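Local coordinates for Lmo0547 protein (Listeria monocytogenes, PDB 4R9N) that probably acts as a SorC-family (DeoR-type) transcriptional regulator whose putative sugar-binding domain may sense a carbohydrate, at residues Pro117-Thr123 against Glu199-Ile205; Val150-Tyr156 against Val180-Ile184; Glu174-Val180 against Ala196-Ile200. All blocks are in the same frame, centred on the assembly; numbering follows the deposited sequence. Where two conformers were deposited one is given.

Overall arrangement
Interaction 2 is the buried one, its centre about 9 Å from the chain centre. There a backbone bridge and aliphatic packing tie the end of strand 147-151 and the chain that follows it to strand 180-184. The centres of interactions 1 and 3 lie about 18 and 20 Å from the chain centre, and both contacts are partly buried. They share E199 and I200 at helix 199-202, and N201 ND2 probably bonds A196 O at 2.9 Å. Interaction 1 combines a short backbone bridge with a histidine's hydrogen bonds, whereas interaction 3 relies on a charged side-chain network. V180 belongs to interactions 2 and 3, as helix 169-177 is followed, after a two-residue link, by the strand of the deeper contact.

Interaction 1 of 3, residues Pro117-Thr123 against Glu199-Ile205; sequences PALVEDT and EINTHVI
H203 points its imidazole across 117-123, lying over the backbone from V120 to T123, with the ring edge toward V120 O and T123 OG1 and with E121 O 3.4 Å from H203 CD2. With chi1 at m (-71°) and chi2 at 74°, H203 NE2 lies 2.7 Å from T123 OG1 in a hydrogen bond whose donor may be either atom. The second ring nitrogen, H203 ND1, donates to E199 O of its own segment (2.8 Å). Histidine suits this place because its two nitrogens point in different directions and can link both segments. The backbones beside it run in opposite order, A118 level with I205, L119 with V204 (CA to CA 4.5 Å) and V120 with H203. This is a single isolated bridge between two loops: I205 N donates to A118 O (2.7 Å) and V120 N to H203 O (3.0 Å), one bond before and one after the L119-V204 pair. V204 CA also approaches A118 O at 3.1 Å. The bridge joins the loop leading into helix 123-131 to the exit of the short, weakly bonded helix 199-202, in a domain of the Rossmann-like clan. D122 is the N-cap of helix 123-131, its OD1 weakly bonding E124 N and M125 N. Aliphatic groups fill both flanks. L119 (t, p) brings CD1 to 4.2 Å from V204 CG2 and 4.3 Å from I200 CG2, while V120 CG2 meets I205 CD1 at 4.0 Å. Water 1 donates to E121 O (2.8 Å) and E199 OE2 (3.3 Å).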
loop_
_atom_site.group_PDB
_atom_site.type_symbol
_atom_site.label_atom_id
_atom_site.label_comp_id
_atom_site.label_asym_id
_atom_site.label_seq_id
_atom_site.Cartn_x
_atom_site.Cartn_y
_atom_site.Cartn_z
ATOM N N PRO A 117 -7.602 1.293 -16.306
ATOM C CA PRO A 117 -6.220 1.747 -16.015
ATOM C C PRO A 117 -6.114 2.478 -14.659
ATOM O O PRO A 117 -7.112 3.016 -14.184
ATOM C CB PRO A 117 -5.922 2.763 -17.139
ATOM C CG PRO A 117 -7.090 2.795 -17.996
ATOM C CD PRO A 117 -8.260 2.195 -17.282
ATOM N N ALA A 118 -4.931 2.531 -14.041
ATOM C CA ALA A 118 -4.788 3.301 -12.820
ATOM C C ALA A 118 -4.935 4.807 -12.995
ATOM O O ALA A 118 -5.457 5.505 -12.110
ATOM C CB ALA A 118 -3.411 3.029 -12.211
ATOM N N LEU A 119 -4.349 5.323 -14.087
ATOM C CA LEU A 119 -4.198 6.777 -14.268
ATOM C C LEU A 119 -4.728 7.047 -15.643
ATOM O O LEU A 119 -4.191 6.494 -16.602
ATOM C CB LEU A 119 -2.725 7.239 -14.160
ATOM C CG LEU A 119 -2.435 8.740 -14.455
ATOM C CD1 LEU A 119 -3.246 9.618 -13.550
ATOM C CD2 LEU A 119 -0.966 9.080 -14.298
ATOM N N VAL A 120 -5.796 7.846 -15.724
ATOM C CA VAL A 120 -6.379 8.272 -16.978
ATOM C C VAL A 120 -6.343 9.804 -16.993
ATOM O O VAL A 120 -7.133 10.467 -16.332
ATOM C CB VAL A 120 -7.791 7.718 -17.042
ATOM C CG1 VAL A 120 -8.487 8.068 -18.329
ATOM C CG2 VAL A 120 -7.727 6.184 -16.901
ATOM N N GLU A 121 -5.407 10.362 -17.744
ATOM C CA GLU A 121 -5.232 11.809 -17.914
ATOM C C GLU A 121 -6.396 12.461 -18.666
ATOM O O GLU A 121 -6.679 13.629 -18.520
ATOM C CB GLU A 121 -3.950 12.093 -18.707
ATOM C CG GLU A 121 -2.673 11.636 -18.024
ATOM C CD GLU A 121 -1.439 11.840 -18.892
ATOM O OE1 GLU A 121 -0.340 11.883 -18.304
ATOM O OE2 GLU A 121 -1.558 11.962 -20.133
ATOM N N ASP A 122 -7.074 11.692 -19.496
ATOM C CA ASP A 122 -8.218 12.223 -20.231
ATOM C C ASP A 122 -9.397 12.299 -19.272
ATOM O O ASP A 122 -9.988 11.282 -18.935
ATOM C CB ASP A 122 -8.526 11.309 -21.397
ATOM C CG ASP A 122 -9.569 11.858 -22.359
ATOM O OD1 ASP A 122 -10.570 12.451 -21.971
ATOM O OD2 ASP A 122 -9.420 11.577 -23.565
ATOM N N THR A 123 -9.749 13.515 -18.862
ATOM C CA THR A 123 -10.727 13.686 -17.808
ATOM C C THR A 123 -12.118 13.086 -18.131
ATOM O O THR A 123 -12.788 12.486 -17.260
ATOM C CB THR A 123 -10.873 15.189 -17.534
ATOM O OG1 THR A 123 -9.559 15.754 -17.239
ATOM C CG2 THR A 123 -11.823 15.399 -16.371
ATOM N N GLU A 199 -3.555 17.569 -10.396
ATOM C CA GLU A 199 -4.189 16.802 -11.468
ATOM C C GLU A 199 -4.106 15.302 -11.315
ATOM O O GLU A 199 -5.118 14.617 -11.427
ATOM C CB GLU A 199 -3.558 17.191 -12.831
ATOM C CG GLU A 199 -4.118 16.442 -14.047
ATOM C CD GLU A 199 -3.285 15.245 -14.522
ATOM O OE1 GLU A 199 -2.083 15.135 -14.212
ATOM O OE2 GLU A 199 -3.846 14.406 -15.264
ATOM N N ILE A 200 -2.897 14.777 -11.102
ATOM C CA ILE A 200 -2.712 13.340 -10.965
ATOM C C ILE A 200 -3.741 12.711 -9.984
ATOM O O ILE A 200 -4.366 11.714 -10.311
ATOM C CB ILE A 200 -1.249 12.939 -10.584
ATOM C CG1 ILE A 200 -0.305 13.176 -11.793
ATOM C CG2 ILE A 200 -1.202 11.472 -10.188
ATOM C CD1 ILE A 200 1.106 12.639 -11.614
ATOM N N ASN A 201 -3.917 13.282 -8.806
ATOM C CA ASN A 201 -4.810 12.710 -7.786
ATOM C C ASN A 201 -6.249 12.614 -8.251
ATOM O O ASN A 201 -6.969 11.704 -7.820
ATOM C CB ASN A 201 -4.766 13.438 -6.432
ATOM C CG ASN A 201 -3.483 13.145 -5.646
ATOM O OD1 ASN A 201 -2.808 12.114 -5.904
ATOM N ND2 ASN A 201 -3.070 14.094 -4.790
ATOM N N THR A 202 -6.678 13.540 -9.110
ATOM C CA THR A 202 -8.047 13.508 -9.571
ATOM C C THR A 202 -8.244 12.594 -10.786
ATOM O O THR A 202 -9.375 12.458 -11.302
ATOM C CB THR A 202 -8.539 14.925 -9.945
ATOM O OG1 THR A 202 -7.715 15.428 -10.989
ATOM C CG2 THR A 202 -8.510 15.856 -8.732
ATOM N N HIS A 203 -7.174 12.015 -11.319
ATOM C CA HIS A 203 -7.247 11.168 -12.491
ATOM C C HIS A 203 -6.919 9.687 -12.204
ATOM O O HIS A 203 -6.774 8.868 -13.095
ATOM C CB HIS A 203 -6.385 11.769 -13.610
ATOM C CG HIS A 203 -6.978 13.030 -14.195
ATOM N ND1 HIS A 203 -6.959 14.247 -13.529
ATOM C CD2 HIS A 203 -7.656 13.250 -15.334
ATOM C CE1 HIS A 203 -7.592 15.163 -14.255
ATOM N NE2 HIS A 203 -7.983 14.593 -15.374
ATOM N N VAL A 204 -6.836 9.317 -10.926
ATOM C CA VAL A 204 -6.504 7.960 -10.560
ATOM C C VAL A 204 -7.805 7.158 -10.336
ATOM O O VAL A 204 -8.719 7.635 -9.650
ATOM C CB VAL A 204 -5.633 7.972 -9.279
ATOM C CG1 VAL A 204 -5.490 6.558 -8.708
ATOM C CG2 VAL A 204 -4.243 8.507 -9.588
ATOM N N ILE A 205 -7.862 5.946 -10.877
ATOM C CA ILE A 205 -8.977 5.053 -10.617
ATOM C C ILE A 205 -8.530 4.105 -9.519
ATOM O O ILE A 205 -7.799 3.175 -9.755
ATOM C CB ILE A 205 -9.412 4.295 -11.890
ATOM C CG1 ILE A 205 -9.819 5.337 -12.983
ATOM C CG2 ILE A 205 -10.586 3.367 -11.552
ATOM C CD1 ILE A 205 -10.319 4.778 -14.263
HETATM O O HOH W 1 -5.595 15.988 -17.560
#

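Interaction 2 of 3, residues Val150-Tyr156 against Val180-Ile184; sequences VGVSSPY and VVGDI
Strand 180-184, one arm of an antiparallel hairpin with 187-190, carries a classic beta bulge at V181 and G182, both facing F189; its other edge meets the chain leaving strand 147-151 of the parallel sheet. The two segments run nearly opposite (152° end to end). V180 comes first: its carbonyl O accepts the hydroxyl of Y156, Y156 OH to V180 O 2.7 Å, with Y156 at chi1 m, and V180 CG1 rests 4.1 Å from P155 CG, a rigid apolar ring suited to a buried loop. The CA-to-CB bond of V181 points away from 150-156, and its side chain packs on E229 and A233 of helix 228-236, but water 2 links V181 O (2.6 Å) to S154 OG (3.1 Å). At G182 the chain is almost fully extended (-166/178); G182 CA passes 3.3 Å from S153 O, and a CB would be tight against that oxygen, so glycine suits the position. D183 pairs with S153 as the sole bridge, an antiparallel hydrogen-bonded pair: S153 N to D183 O and D183 N to S153 O are both 2.9 Å. Its p rotamer lays D183 OD1 3.8 Å from P155 CD. I184 (m, t) closes the walk in a hydrophobic pocket that helices 209-213 and 228-236 also line; the branched chain touches two valines at once, with I184 CG1 3.9 Å from V152 CG2 and I184 CG2 3.9 Å from V150 CG2.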
loop_
_atom_site.group_PDB
_atom_site.type_symbol
_atom_site.label_atom_id
_atom_site.label_comp_id
_atom_site.label_asym_id
_atom_site.label_seq_id
_atom_site.Cartn_x
_atom_site.Cartn_y
_atom_site.Cartn_z
ATOM N N VAL A 150 -1.111 -2.027 1.938
ATOM C CA VAL A 150 -0.606 -0.985 1.033
ATOM C C VAL A 150 0.915 -0.850 1.235
ATOM O O VAL A 150 1.468 -1.229 2.287
ATOM C CB VAL A 150 -1.300 0.385 1.246
ATOM C CG1 VAL A 150 -2.774 0.290 1.043
ATOM C CG2 VAL A 150 -0.963 0.931 2.622
ATOM N N GLY A 151 1.577 -0.322 0.205
ATOM C CA GLY A 151 2.963 0.184 0.321
ATOM C C GLY A 151 2.967 1.696 0.549
ATOM O O GLY A 151 2.000 2.394 0.282
ATOM N N VAL A 152 4.096 2.244 0.957
ATOM C CA VAL A 152 4.211 3.686 1.064
ATOM C C VAL A 152 5.432 4.049 0.209
ATOM O O VAL A 152 6.486 3.404 0.299
ATOM C CB VAL A 152 4.429 4.193 2.507
ATOM C CG1 VAL A 152 4.501 5.727 2.528
ATOM C CG2 VAL A 152 3.346 3.700 3.416
ATOM N N SER A 153 5.311 5.040 -0.655
ATOM C CA SER A 153 6.456 5.371 -1.492
ATOM C C SER A 153 6.697 6.864 -1.547
ATOM O O SER A 153 5.937 7.648 -1.015
ATOM C CB SER A 153 6.249 4.790 -2.894
ATOM O OG SER A 153 7.459 4.965 -3.637
ATOM N N SER A 154 7.817 7.235 -2.149
ATOM C CA SER A 154 8.187 8.628 -2.307
ATOM C C SER A 154 8.366 8.733 -3.795
ATOM O O SER A 154 9.059 7.897 -4.356
ATOM C CB SER A 154 9.499 8.921 -1.580
ATOM O OG SER A 154 10.032 10.170 -1.993
ATOM N N PRO A 155 7.776 9.760 -4.438
ATOM C CA PRO A 155 7.935 9.883 -5.864
ATOM C C PRO A 155 9.313 10.371 -6.305
ATOM O O PRO A 155 9.502 10.503 -7.477
ATOM C CB PRO A 155 6.918 10.961 -6.232
ATOM C CG PRO A 155 6.892 11.858 -5.043
ATOM C CD PRO A 155 6.998 10.885 -3.887
ATOM N N TYR A 156 10.242 10.617 -5.385
ATOM C CA TYR A 156 11.487 11.319 -5.699
ATOM C C TYR A 156 12.685 10.370 -5.743
ATOM O O TYR A 156 12.565 9.188 -5.457
ATOM C CB TYR A 156 11.733 12.411 -4.660
ATOM C CG TYR A 156 10.591 13.379 -4.513
ATOM C CD1 TYR A 156 10.054 14.054 -5.653
ATOM C CD2 TYR A 156 9.980 13.584 -3.273
ATOM C CE1 TYR A 156 8.967 14.928 -5.525
ATOM C CE2 TYR A 156 8.896 14.473 -3.142
ATOM C CZ TYR A 156 8.400 15.154 -4.281
ATOM O OH TYR A 156 7.310 16.018 -4.149
ATOM N N VAL A 180 4.365 17.815 -2.121
ATOM C CA VAL A 180 4.126 16.380 -1.906
ATOM C C VAL A 180 5.300 15.692 -1.214
ATOM O O VAL A 180 6.459 15.958 -1.537
ATOM C CB VAL A 180 3.828 15.735 -3.290
ATOM C CG1 VAL A 180 3.994 14.229 -3.257
ATOM C CG2 VAL A 180 2.437 16.085 -3.714
ATOM N N VAL A 181 5.003 14.859 -0.221
ATOM C CA VAL A 181 6.028 14.086 0.477
ATOM C C VAL A 181 5.953 12.584 0.288
ATOM O O VAL A 181 6.916 11.890 0.545
ATOM C CB VAL A 181 6.062 14.394 1.981
ATOM C CG1 VAL A 181 6.299 15.870 2.177
ATOM C CG2 VAL A 181 4.813 13.921 2.691
ATOM N N GLY A 182 4.809 12.060 -0.154
ATOM C CA GLY A 182 4.723 10.611 -0.361
ATOM C C GLY A 182 3.516 10.208 -1.172
ATOM O O GLY A 182 2.682 11.043 -1.579
ATOM N N ASP A 183 3.416 8.913 -1.424
ATOM C CA ASP A 183 2.195 8.365 -2.031
ATOM C C ASP A 183 1.821 7.008 -1.447
ATOM O O ASP A 183 2.662 6.274 -1.011
ATOM C CB ASP A 183 2.252 8.310 -3.547
ATOM C CG ASP A 183 3.369 7.472 -4.087
ATOM O OD1 ASP A 183 4.539 7.932 -4.056
ATOM O OD2 ASP A 183 3.078 6.385 -4.665
ATOM N N ILE A 184 0.538 6.748 -1.399
ATOM C CA ILE A 184 -0.044 5.455 -0.986
ATOM C C ILE A 184 -1.150 5.214 -2.020
ATOM O O ILE A 184 -1.975 6.124 -2.263
ATOM C CB ILE A 184 -0.643 5.490 0.470
ATOM C CG1 ILE A 184 0.482 5.513 1.508
ATOM C CG2 ILE A 184 -1.528 4.276 0.699
ATOM C CD1 ILE A 184 -0.012 5.761 2.928
HETATM O O HOH W 2 9.451 12.145 0.361
#

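Interaction 3 of 3, residues Glu174-Val180 against Ala196-Ile200; sequences ELRYKDV and AKTEI
The carboxylate of E174 gathers most of the polar contacts here. Chi1 at t and chi2 at p bend the side chain so that E174 OE2 reaches T198: it accepts a hydrogen bond from T198 OG1 at 2.7 Å, forms a salt bridge with K178 NZ at 2.8 Å and accepts a hydrogen bond from water 3 at 2.6 Å. The same water accepts from E199 N (2.9 Å). T198, in a t rotamer, serves two neighbours through its branches: OG1 reaches the acid, while T198 CG2 lies 4.2 Å from CD2 of the m, t side chain of L175. K178 follows E174 by four residues, and its rotamers m, m, t, p curl the long chain toward 196-200. K178 NZ therefore also donates to K197 O at 2.7 Å, a use of lysine's several amine protons. K197 itself leads its amine away and contributes only backbone here. Beyond K178 in sequence, V180 (chi1 t) brings its CG2 to 3.7 Å from CB of the small A196, beside strand 187-190. The nearest CA pair is V180 and A196, 6.6 Å apart, too far for a backbone bridge, so side chains span the gap. Helix 169-177 ends, and the chain turns into V180, through D179: with left-handed phi/psi (62/33), it is the C-prime residue of a Schellman motif, closed by V180 N to L175 O (3.0 Å) and D179 N to R176 O (2.9 Å).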
loop_
_atom_site.group_PDB
_atom_site.type_symbol
_atom_site.label_atom_id
_atom_site.label_comp_id
_atom_site.label_asym_id
_atom_site.label_seq_id
_atom_site.Cartn_x
_atom_site.Cartn_y
_atom_site.Cartn_z
ATOM N N GLU A 174 5.744 19.054 -10.655
ATOM C CA GLU A 174 4.425 19.454 -10.149
ATOM C C GLU A 174 4.249 19.014 -8.695
ATOM O O GLU A 174 3.860 19.818 -7.821
ATOM C CB GLU A 174 3.328 18.949 -11.115
ATOM C CG GLU A 174 1.913 18.879 -10.578
ATOM C CD GLU A 174 1.255 20.214 -10.281
ATOM O OE1 GLU A 174 1.891 21.276 -10.453
ATOM O OE2 GLU A 174 0.071 20.168 -9.832
ATOM N N LEU A 175 4.601 17.764 -8.408
ATOM C CA LEU A 175 4.489 17.221 -7.060
ATOM C C LEU A 175 5.346 17.969 -6.079
ATOM O O LEU A 175 4.854 18.313 -5.021
ATOM C CB LEU A 175 4.808 15.704 -7.084
ATOM C CG LEU A 175 3.860 14.859 -7.958
ATOM C CD1 LEU A 175 4.247 13.396 -7.951
ATOM C CD2 LEU A 175 2.432 14.912 -7.447
ATOM N N ARG A 176 6.611 18.283 -6.438
ATOM C CA ARG A 176 7.484 19.088 -5.597
ATOM C C ARG A 176 6.892 20.460 -5.339
ATOM O O ARG A 176 6.857 20.938 -4.215
ATOM C CB ARG A 176 8.889 19.270 -6.246
ATOM C CG ARG A 176 10.050 19.131 -5.258
ATOM C CD ARG A 176 11.425 19.009 -5.927
ATOM N NE ARG A 176 12.169 17.833 -5.416
ATOM C CZ ARG A 176 12.559 16.771 -6.141
ATOM N NH1 ARG A 176 12.316 16.687 -7.450
ATOM N NH2 ARG A 176 13.226 15.768 -5.540
ATOM N N TYR A 177 6.464 21.108 -6.413
ATOM C CA TYR A 177 5.904 22.427 -6.309
ATOM C C TYR A 177 4.708 22.431 -5.369
ATOM O O TYR A 177 4.480 23.418 -4.667
ATOM C CB TYR A 177 5.490 22.903 -7.710
ATOM C CG TYR A 177 4.885 24.293 -7.733
ATOM C CD1 TYR A 177 5.642 25.400 -7.347
ATOM C CD2 TYR A 177 3.566 24.503 -8.144
ATOM C CE1 TYR A 177 5.104 26.664 -7.362
ATOM C CE2 TYR A 177 3.028 25.786 -8.196
ATOM C CZ TYR A 177 3.802 26.849 -7.785
ATOM O OH TYR A 177 3.298 28.132 -7.802
ATOM N N LYS A 178 3.973 21.326 -5.366
ATOM C CA LYS A 178 2.788 21.156 -4.495
ATOM C C LYS A 178 3.114 20.573 -3.108
ATOM O O LYS A 178 2.221 20.185 -2.364
ATOM C CB LYS A 178 1.760 20.326 -5.215
ATOM C CG LYS A 178 1.098 20.971 -6.442
ATOM C CD LYS A 178 0.106 22.047 -6.072
ATOM C CE LYS A 178 -0.460 22.752 -7.310
ATOM N NZ LYS A 178 -1.401 21.950 -8.187
ATOM N N ASP A 179 4.386 20.490 -2.790
ATOM C CA ASP A 179 4.863 20.059 -1.462
ATOM C C ASP A 179 4.452 18.650 -1.105
ATOM O O ASP A 179 4.210 18.283 0.070
ATOM C CB ASP A 179 4.468 21.062 -0.364
ATOM C CG ASP A 179 4.959 22.467 -0.663
ATOM O OD1 ASP A 179 6.166 22.629 -0.993
ATOM O OD2 ASP A 179 4.124 23.395 -0.581
ATOM N N VAL A 180 4.365 17.815 -2.121
ATOM C CA VAL A 180 4.126 16.380 -1.906
ATOM C C VAL A 180 5.300 15.692 -1.214
ATOM O O VAL A 180 6.459 15.958 -1.537
ATOM C CB VAL A 180 3.828 15.735 -3.290
ATOM C CG1 VAL A 180 3.994 14.229 -3.257
ATOM C CG2 VAL A 180 2.437 16.085 -3.714
ATOM N N ALA A 196 -2.644 16.050 -2.073
ATOM C CA ALA A 196 -2.369 17.321 -2.692
ATOM C C ALA A 196 -3.423 17.675 -3.751
ATOM O O ALA A 196 -4.037 16.801 -4.415
ATOM C CB ALA A 196 -0.971 17.362 -3.299
ATOM N N LYS A 197 -3.627 18.985 -3.913
ATOM C CA LYS A 197 -4.449 19.491 -5.001
ATOM C C LYS A 197 -3.647 19.503 -6.286
ATOM O O LYS A 197 -2.955 20.456 -6.560
ATOM C CB LYS A 197 -4.926 20.900 -4.682
ATOM C CG LYS A 197 -5.889 20.953 -3.492
ATOM C CD LYS A 197 -6.629 22.287 -3.542
ATOM C CE LYS A 197 -7.273 22.695 -2.221
ATOM N NZ LYS A 197 -8.748 22.469 -2.286
ATOM N N THR A 198 -3.754 18.440 -7.050
ATOM C CA THR A 198 -2.935 18.237 -8.214
ATOM C C THR A 198 -3.698 17.309 -9.109
ATOM O O THR A 198 -4.450 16.431 -8.648
ATOM C CB THR A 198 -1.488 17.729 -7.866
ATOM O OG1 THR A 198 -0.689 17.711 -9.047
ATOM C CG2 THR A 198 -1.485 16.327 -7.303
ATOM N N GLU A 199 -3.555 17.569 -10.396
ATOM C CA GLU A 199 -4.189 16.802 -11.468
ATOM C C GLU A 199 -4.106 15.302 -11.315
ATOM O O GLU A 199 -5.118 14.617 -11.427
ATOM C CB GLU A 199 -3.558 17.191 -12.831
ATOM C CG GLU A 199 -4.118 16.442 -14.047
ATOM C CD GLU A 199 -3.285 15.245 -14.522
ATOM O OE1 GLU A 199 -2.083 15.135 -14.212
ATOM O OE2 GLU A 199 -3.846 14.406 -15.264
ATOM N N ILE A 200 -2.897 14.777 -11.102
ATOM C CA ILE A 200 -2.712 13.340 -10.965
ATOM C C ILE A 200 -3.741 12.711 -9.984
ATOM O O ILE A 200 -4.366 11.714 -10.311
ATOM C CB ILE A 200 -1.249 12.939 -10.584
ATOM C CG1 ILE A 200 -0.305 13.176 -11.793
ATOM C CG2 ILE A 200 -1.202 11.472 -10.188
ATOM C CD1 ILE A 200 1.106 12.639 -11.614
HETATM O O HOH W 3 -2.097 19.924 -11.300
#